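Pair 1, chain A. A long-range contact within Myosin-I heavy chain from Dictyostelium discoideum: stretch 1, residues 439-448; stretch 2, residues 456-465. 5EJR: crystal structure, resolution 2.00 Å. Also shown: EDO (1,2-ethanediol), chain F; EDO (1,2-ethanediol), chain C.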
# COMPACT_ATOMS: atom_id res chain seq x y z
N ALA A 439 4.41 15.71 -14.54
CA ALA A 439 3.12 16.27 -14.14
C ALA A 439 2.03 15.76 -15.08
O ALA A 439 2.18 15.86 -16.30
CB ALA A 439 3.17 17.79 -14.18
N ILE A 440 0.94 15.21 -14.52
CA ILE A 440 -0.19 14.74 -15.34
C ILE A 440 -1.41 15.46 -14.87
O ILE A 440 -1.68 15.48 -13.67
CB ILE A 440 -0.36 13.19 -15.32
CG1 ILE A 440 0.98 12.48 -15.73
CG2 ILE A 440 -1.53 12.74 -16.23
CD1 ILE A 440 1.01 10.92 -15.49
N ASN A 441 -2.15 16.09 -15.81
CA ASN A 441 -3.36 16.82 -15.49
C ASN A 441 -4.41 16.59 -16.56
O ASN A 441 -4.24 15.67 -17.37
CB ASN A 441 -3.07 18.31 -15.23
CG ASN A 441 -2.67 19.07 -16.48
OD1 ASN A 441 -2.34 18.51 -17.52
ND2 ASN A 441 -2.82 20.37 -16.43
N LYS A 442 -5.49 17.41 -16.57
CA LYS A 442 -6.58 17.24 -17.54
C LYS A 442 -6.15 17.50 -19.01
O LYS A 442 -6.79 17.00 -19.93
CB LYS A 442 -7.80 18.13 -17.13
CG LYS A 442 -7.53 19.64 -17.26
CD LYS A 442 -8.84 20.45 -17.00
CE LYS A 442 -8.93 21.72 -17.82
NZ LYS A 442 -8.16 22.83 -17.20
N LYS A 443 -5.08 18.28 -19.21
CA LYS A 443 -4.56 18.67 -20.54
C LYS A 443 -3.54 17.68 -21.13
O LYS A 443 -3.47 17.49 -22.34
CB LYS A 443 -3.91 20.05 -20.46
CG LYS A 443 -4.89 21.15 -20.08
CD LYS A 443 -4.22 22.52 -20.18
CE LYS A 443 -5.15 23.67 -19.86
NZ LYS A 443 -6.20 23.83 -20.90
N GLY A 444 -2.72 17.09 -20.27
CA GLY A 444 -1.73 16.13 -20.75
C GLY A 444 -0.62 15.86 -19.77
O GLY A 444 -0.83 15.90 -18.56
N VAL A 445 0.57 15.60 -20.33
CA VAL A 445 1.78 15.24 -19.61
C VAL A 445 2.80 16.36 -19.74
O VAL A 445 3.05 16.83 -20.86
CB VAL A 445 2.35 13.90 -20.16
CG1 VAL A 445 3.65 13.52 -19.48
CG2 VAL A 445 1.33 12.76 -20.04
N SER A 446 3.41 16.75 -18.63
CA SER A 446 4.45 17.77 -18.61
C SER A 446 5.65 17.29 -17.80
O SER A 446 5.53 16.40 -16.96
CB SER A 446 3.96 19.06 -17.95
OG SER A 446 2.71 19.52 -18.43
N ILE A 447 6.79 17.95 -18.02
CA ILE A 447 7.99 17.79 -17.21
C ILE A 447 8.25 19.18 -16.64
O ILE A 447 8.28 20.15 -17.39
CB ILE A 447 9.20 17.20 -17.99
CG1 ILE A 447 8.89 15.77 -18.51
CG2 ILE A 447 10.49 17.23 -17.14
CD1 ILE A 447 8.61 14.66 -17.38
N PHE A 448 8.37 19.28 -15.31
CA PHE A 448 8.63 20.52 -14.60
C PHE A 448 9.94 20.43 -13.83
O PHE A 448 10.25 19.40 -13.22
CB PHE A 448 7.51 20.81 -13.59
CG PHE A 448 6.25 21.45 -14.13
CD1 PHE A 448 5.21 20.67 -14.63
CD2 PHE A 448 6.07 22.83 -14.06
CE1 PHE A 448 4.02 21.26 -15.07
CE2 PHE A 448 4.88 23.42 -14.51
CZ PHE A 448 3.85 22.63 -15.01
N LYS A 456 9.32 22.33 -18.80
CA LYS A 456 10.36 22.07 -19.80
C LYS A 456 9.76 21.39 -21.01
O LYS A 456 10.19 21.63 -22.15
CB LYS A 456 11.51 21.25 -19.21
CG LYS A 456 12.14 21.88 -17.96
CD LYS A 456 13.58 22.32 -18.18
CE LYS A 456 14.10 23.08 -16.98
NZ LYS A 456 15.58 22.96 -16.83
N ASN A 457 8.74 20.56 -20.78
CA ASN A 457 8.09 19.83 -21.85
C ASN A 457 6.60 19.71 -21.63
O ASN A 457 6.16 19.67 -20.49
CB ASN A 457 8.70 18.45 -21.95
CG ASN A 457 10.01 18.41 -22.66
OD1 ASN A 457 10.05 18.29 -23.89
ND2 ASN A 457 11.09 18.51 -21.91
N PHE A 458 5.83 19.64 -22.73
CA PHE A 458 4.39 19.46 -22.66
C PHE A 458 3.86 18.71 -23.85
O PHE A 458 4.13 19.07 -25.00
CB PHE A 458 3.63 20.80 -22.47
CG PHE A 458 2.13 20.62 -22.47
CD1 PHE A 458 1.49 20.01 -21.40
CD2 PHE A 458 1.37 20.99 -23.57
CE1 PHE A 458 0.11 19.81 -21.42
CE2 PHE A 458 -0.01 20.82 -23.58
CZ PHE A 458 -0.64 20.22 -22.50
N TRP A 459 3.05 17.69 -23.58
CA TRP A 459 2.44 16.86 -24.59
C TRP A 459 0.96 16.71 -24.25
O TRP A 459 0.63 16.19 -23.18
CB TRP A 459 3.11 15.47 -24.61
CG TRP A 459 4.59 15.46 -24.87
CD1 TRP A 459 5.21 15.44 -26.09
CD2 TRP A 459 5.64 15.42 -23.89
NE1 TRP A 459 6.58 15.38 -25.93
CE2 TRP A 459 6.87 15.39 -24.59
CE3 TRP A 459 5.67 15.37 -22.49
CZ2 TRP A 459 8.11 15.32 -23.93
CZ3 TRP A 459 6.89 15.32 -21.84
CH2 TRP A 459 8.10 15.27 -22.56
N THR A 460 0.07 17.14 -25.15
CA THR A 460 -1.37 17.00 -24.95
C THR A 460 -1.72 15.52 -25.05
O THR A 460 -0.98 14.76 -25.68
CB THR A 460 -2.16 17.79 -26.01
OG1 THR A 460 -1.89 17.24 -27.29
CG2 THR A 460 -1.86 19.27 -25.99
N PHE A 461 -2.87 15.12 -24.50
CA PHE A 461 -3.32 13.75 -24.62
C PHE A 461 -3.60 13.36 -26.08
O PHE A 461 -3.35 12.21 -26.46
CB PHE A 461 -4.54 13.49 -23.74
CG PHE A 461 -4.22 13.47 -22.26
CD1 PHE A 461 -3.24 12.61 -21.75
CD2 PHE A 461 -4.92 14.28 -21.37
CE1 PHE A 461 -2.96 12.57 -20.38
CE2 PHE A 461 -4.65 14.23 -20.01
CZ PHE A 461 -3.68 13.38 -19.52
N GLN A 462 -4.08 14.34 -26.89
CA GLN A 462 -4.40 14.17 -28.33
C GLN A 462 -3.16 13.72 -29.10
O GLN A 462 -3.25 12.88 -29.98
CB GLN A 462 -4.94 15.49 -28.93
CG GLN A 462 -6.28 15.98 -28.36
CD GLN A 462 -6.24 16.30 -26.87
OE1 GLN A 462 -5.40 17.07 -26.39
NE2 GLN A 462 -7.09 15.63 -26.09
N SER A 463 -2.00 14.30 -28.73
CA SER A 463 -0.71 14.06 -29.34
C SER A 463 0.00 12.76 -28.88
O SER A 463 1.11 12.48 -29.35
CB SER A 463 0.20 15.26 -29.11
OG SER A 463 0.78 15.22 -27.83
N ILE A 464 -0.62 11.98 -27.97
CA ILE A 464 -0.05 10.73 -27.46
C ILE A 464 -0.96 9.60 -27.91
O ILE A 464 -2.11 9.54 -27.49
CB ILE A 464 0.17 10.73 -25.91
CG1 ILE A 464 1.13 11.85 -25.47
CG2 ILE A 464 0.66 9.36 -25.43
CD1 ILE A 464 0.89 12.40 -24.00
N SER A 465 -0.43 8.72 -28.78
CA SER A 465 -1.14 7.57 -29.35
C SER A 465 -1.23 6.41 -28.37
O SER A 465 -2.23 5.70 -28.35
CB SER A 465 -0.45 7.09 -30.63
OG SER A 465 0.96 7.00 -30.48
C1 EDO F . 0.36 22.22 -16.97
O1 EDO F . 0.84 23.39 -16.32
C2 EDO F . -0.84 22.67 -17.81
O2 EDO F . -1.40 21.58 -18.48
C1 EDO C . -7.24 23.25 -13.64
O1 EDO C . -8.17 24.00 -14.39
C2 EDO C . -7.99 22.09 -12.98
O2 EDO C . -9.13 22.63 -12.29
O HOH W 1 -7.94 16.25 -23.07
O HOH W 2 -5.21 18.50 -24.03

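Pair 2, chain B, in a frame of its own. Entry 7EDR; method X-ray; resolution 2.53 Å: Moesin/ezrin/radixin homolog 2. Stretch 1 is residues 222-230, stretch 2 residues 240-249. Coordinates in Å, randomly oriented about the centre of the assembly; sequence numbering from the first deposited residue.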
# COMPACT_ATOMS: atom_id res chain seq x y z
N GLY B 222 -17.60 20.41 17.78
CA GLY B 222 -17.46 20.14 16.36
C GLY B 222 -16.86 18.77 16.09
O GLY B 222 -15.64 18.59 16.24
N VAL B 223 -17.69 17.80 15.71
CA VAL B 223 -17.20 16.47 15.35
C VAL B 223 -16.76 16.49 13.88
O VAL B 223 -17.57 16.74 12.99
CB VAL B 223 -18.28 15.40 15.56
CG1 VAL B 223 -17.69 14.01 15.35
CG2 VAL B 223 -18.94 15.54 16.91
N THR B 224 -15.48 16.18 13.64
CA THR B 224 -14.89 16.23 12.31
C THR B 224 -14.25 14.89 11.96
O THR B 224 -14.10 13.99 12.81
CB THR B 224 -13.81 17.32 12.20
OG1 THR B 224 -12.55 16.83 12.72
CG2 THR B 224 -14.24 18.57 12.97
N SER B 225 -13.82 14.79 10.70
CA SER B 225 -13.07 13.62 10.24
C SER B 225 -11.77 13.43 11.00
O SER B 225 -11.23 12.31 11.01
CB SER B 225 -12.75 13.78 8.75
OG SER B 225 -11.79 14.81 8.57
N VAL B 226 -11.23 14.49 11.59
CA VAL B 226 -9.94 14.44 12.27
C VAL B 226 -10.08 14.40 13.79
O VAL B 226 -9.20 13.85 14.47
CB VAL B 226 -9.11 15.66 11.81
CG1 VAL B 226 -7.82 15.78 12.59
CG2 VAL B 226 -8.83 15.53 10.32
N GLY B 227 -11.15 14.93 14.35
CA GLY B 227 -11.37 14.74 15.76
C GLY B 227 -12.51 15.56 16.33
O GLY B 227 -13.56 15.72 15.69
N LEU B 228 -12.32 16.06 17.56
CA LEU B 228 -13.32 16.85 18.26
C LEU B 228 -12.77 18.26 18.44
O LEU B 228 -11.71 18.45 19.05
CB LEU B 228 -13.66 16.24 19.62
CG LEU B 228 -14.44 14.92 19.61
CD1 LEU B 228 -14.78 14.45 21.03
CD2 LEU B 228 -15.70 15.04 18.77
N ASN B 229 -13.47 19.23 17.88
CA ASN B 229 -13.17 20.64 18.05
C ASN B 229 -14.10 21.23 19.10
O ASN B 229 -15.26 20.83 19.23
CB ASN B 229 -13.32 21.39 16.74
CG ASN B 229 -12.34 20.94 15.70
OD1 ASN B 229 -11.36 20.27 16.02
ND2 ASN B 229 -12.57 21.34 14.45
N ILE B 230 -13.58 22.20 19.84
CA ILE B 230 -14.37 22.95 20.81
C ILE B 230 -14.36 24.40 20.37
O ILE B 230 -13.29 24.97 20.12
CB ILE B 230 -13.82 22.78 22.24
CG1 ILE B 230 -13.87 21.30 22.64
CG2 ILE B 230 -14.59 23.63 23.25
CD1 ILE B 230 -15.25 20.69 22.53
N LYS B 240 -11.27 26.69 19.72
CA LYS B 240 -10.47 27.08 20.88
C LYS B 240 -9.48 25.99 21.25
O LYS B 240 -8.33 26.29 21.59
CB LYS B 240 -11.38 27.39 22.07
CG LYS B 240 -12.19 28.68 21.91
CD LYS B 240 -11.28 29.81 21.45
CE LYS B 240 -12.11 31.07 21.16
NZ LYS B 240 -11.59 31.81 19.96
N THR B 241 -9.91 24.74 21.21
CA THR B 241 -9.06 23.59 21.45
C THR B 241 -9.58 22.43 20.62
O THR B 241 -10.67 22.50 20.04
CB THR B 241 -9.01 23.23 22.94
OG1 THR B 241 -7.92 22.33 23.19
CG2 THR B 241 -10.31 22.58 23.40
N THR B 242 -8.80 21.36 20.56
CA THR B 242 -9.14 20.23 19.71
C THR B 242 -8.51 18.97 20.28
O THR B 242 -7.49 19.03 20.99
CB THR B 242 -8.68 20.47 18.26
OG1 THR B 242 -9.21 19.44 17.40
CG2 THR B 242 -7.15 20.52 18.18
N PHE B 243 -9.13 17.83 19.96
CA PHE B 243 -8.63 16.52 20.34
C PHE B 243 -8.72 15.59 19.13
O PHE B 243 -9.81 15.38 18.59
CB PHE B 243 -9.42 15.94 21.50
CG PHE B 243 -9.39 16.79 22.73
CD1 PHE B 243 -10.39 17.73 22.97
CD2 PHE B 243 -8.35 16.66 23.65
CE1 PHE B 243 -10.37 18.52 24.13
CE2 PHE B 243 -8.31 17.45 24.80
CZ PHE B 243 -9.32 18.39 25.03
N GLN B 244 -7.58 15.05 18.73
CA GLN B 244 -7.54 14.21 17.54
C GLN B 244 -8.05 12.80 17.86
O GLN B 244 -7.87 12.30 18.97
CB GLN B 244 -6.11 14.17 17.01
CG GLN B 244 -6.05 13.94 15.51
CD GLN B 244 -4.72 14.29 14.91
OE1 GLN B 244 -4.53 15.39 14.37
NE2 GLN B 244 -3.77 13.37 15.01
N TRP B 245 -8.68 12.16 16.86
CA TRP B 245 -9.32 10.87 17.09
C TRP B 245 -8.39 9.87 17.77
O TRP B 245 -8.83 9.08 18.61
CB TRP B 245 -9.84 10.26 15.78
CG TRP B 245 -11.10 10.89 15.36
CD1 TRP B 245 -11.37 11.50 14.15
CD2 TRP B 245 -12.27 11.04 16.16
NE1 TRP B 245 -12.65 12.01 14.17
CE2 TRP B 245 -13.22 11.75 15.40
CE3 TRP B 245 -12.61 10.66 17.47
CZ2 TRP B 245 -14.48 12.07 15.89
CZ3 TRP B 245 -13.86 10.97 17.96
CH2 TRP B 245 -14.79 11.67 17.16
N ASN B 246 -7.10 9.89 17.42
CA ASN B 246 -6.19 8.89 17.98
C ASN B 246 -5.73 9.21 19.40
O ASN B 246 -5.04 8.38 20.00
CB ASN B 246 -4.97 8.72 17.08
CG ASN B 246 -4.00 9.88 17.21
OD1 ASN B 246 -4.33 11.01 16.85
ND2 ASN B 246 -2.81 9.61 17.73
N GLU B 247 -6.10 10.37 19.94
CA GLU B 247 -5.94 10.70 21.35
C GLU B 247 -7.13 10.29 22.20
O GLU B 247 -7.05 10.37 23.44
CB GLU B 247 -5.72 12.22 21.54
CG GLU B 247 -4.66 12.82 20.65
CD GLU B 247 -4.54 14.33 20.78
OE1 GLU B 247 -5.53 15.06 20.56
OE2 GLU B 247 -3.44 14.79 21.10
N ILE B 248 -8.25 9.86 21.59
CA ILE B 248 -9.49 9.59 22.32
C ILE B 248 -9.68 8.08 22.45
O ILE B 248 -9.68 7.35 21.45
CB ILE B 248 -10.70 10.25 21.63
CG1 ILE B 248 -10.50 11.77 21.55
CG2 ILE B 248 -12.00 9.92 22.37
CD1 ILE B 248 -11.60 12.47 20.82
N ARG B 249 -9.85 7.61 23.69
CA ARG B 249 -9.98 6.19 24.01
C ARG B 249 -11.44 5.74 24.01
O ARG B 249 -11.75 4.63 23.53
CB ARG B 249 -9.32 5.92 25.37
CG ARG B 249 -9.72 4.64 26.10
CD ARG B 249 -9.06 3.43 25.48
NE ARG B 249 -9.34 2.19 26.20
CZ ARG B 249 -9.33 0.97 25.65
NH1 ARG B 249 -9.07 0.82 24.34
NH2 ARG B 249 -9.60 -0.10 26.40

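The sharpest difference lies at one superposed position, Phe461(A) in pair 1 and Trp245(B) in pair 2. Both rings lie against the loop of the first stretch, but only the indole brings a donor to it: Trp245(B) NE1 donates to Thr224(B) O at 2.8 Å, with an N-H...acceptor angle of 149°. In pair 1 the phenyl edge can only abut the matching carbonyl, Phe461(A) CE2 lying 3.0 Å from Asn441(A) O.

The frame around these rings is nearly identical. Fourteen central residues superpose with an RMSD of 0.3 Å, and the paired strands run antiparallel, at 177° in pair 1 and 171° in pair 2. The register agrees: Val445(A) with Trp459(A) matches Leu228(B) with Phe243(B), each a hydrogen-bonded pair. Val445(A) N to Trp459(A) O is 2.9 Å; Leu228(B) N to Phe243(B) O is 2.8 Å. Past the strand pairing, the aromatic residue's own amide continues the ladder, Phe461(A) N to Lys443(A) O at 3.3 Å and Trp245(B) N to Val226(B) O at 3.0 Å.

Both pairs have glycine where the ring lies flat. Gly444(A) CA sits 3.5 Å from the centroid of the Phe461(A) ring, 10° off its normal; Gly227(B) CA sits 3.5 Å from that of the five-membered ring of Trp245(B), 13° off. An ideal CB on Gly444(A) would fall 2.1 Å from Trp459(A) O, and one on Gly227(B) 2.1 Å from Phe243(B) O, both clashes, and the phi/psi values (162/-147 and 171/-142) themselves call for glycine. The loop before it is pinned by different groups: Gly444(A) N donates to Asn441(A) OD1 at 3.1 Å, whereas Gly227(B) N donates to Thr224(B) OG1 at 2.9 Å.

Beside the ring, a valine in pair 1 and a leucine in pair 2 fill one site. Val445(A) CG2 reaches Ile464(A) CD1 at 4.0 Å; Leu228(B) CD1 reaches Ile248(B) CD1 at 3.8 Å. The leucine also meets the larger indole, Leu228(B) CD2 to Trp245(B) CH2 at 3.8 Å, while Val445(A) CG2 lies 4.3 Å from Phe461(A) CE1.

On the sheet face carrying Ser446(A) and Phe458(A), the pairs diverge again. Ser446(A) OG lies 3.2 Å from Phe458(A) CD1, at the ring edge, and the far end of that ring meets Lys443(A) CB, 3.9 Å from Phe458(A) CZ. Pair 2 places a hydrogen bond there instead, Thr242(B) OG1 donating to Asn229(B) OD1 at 2.7 Å.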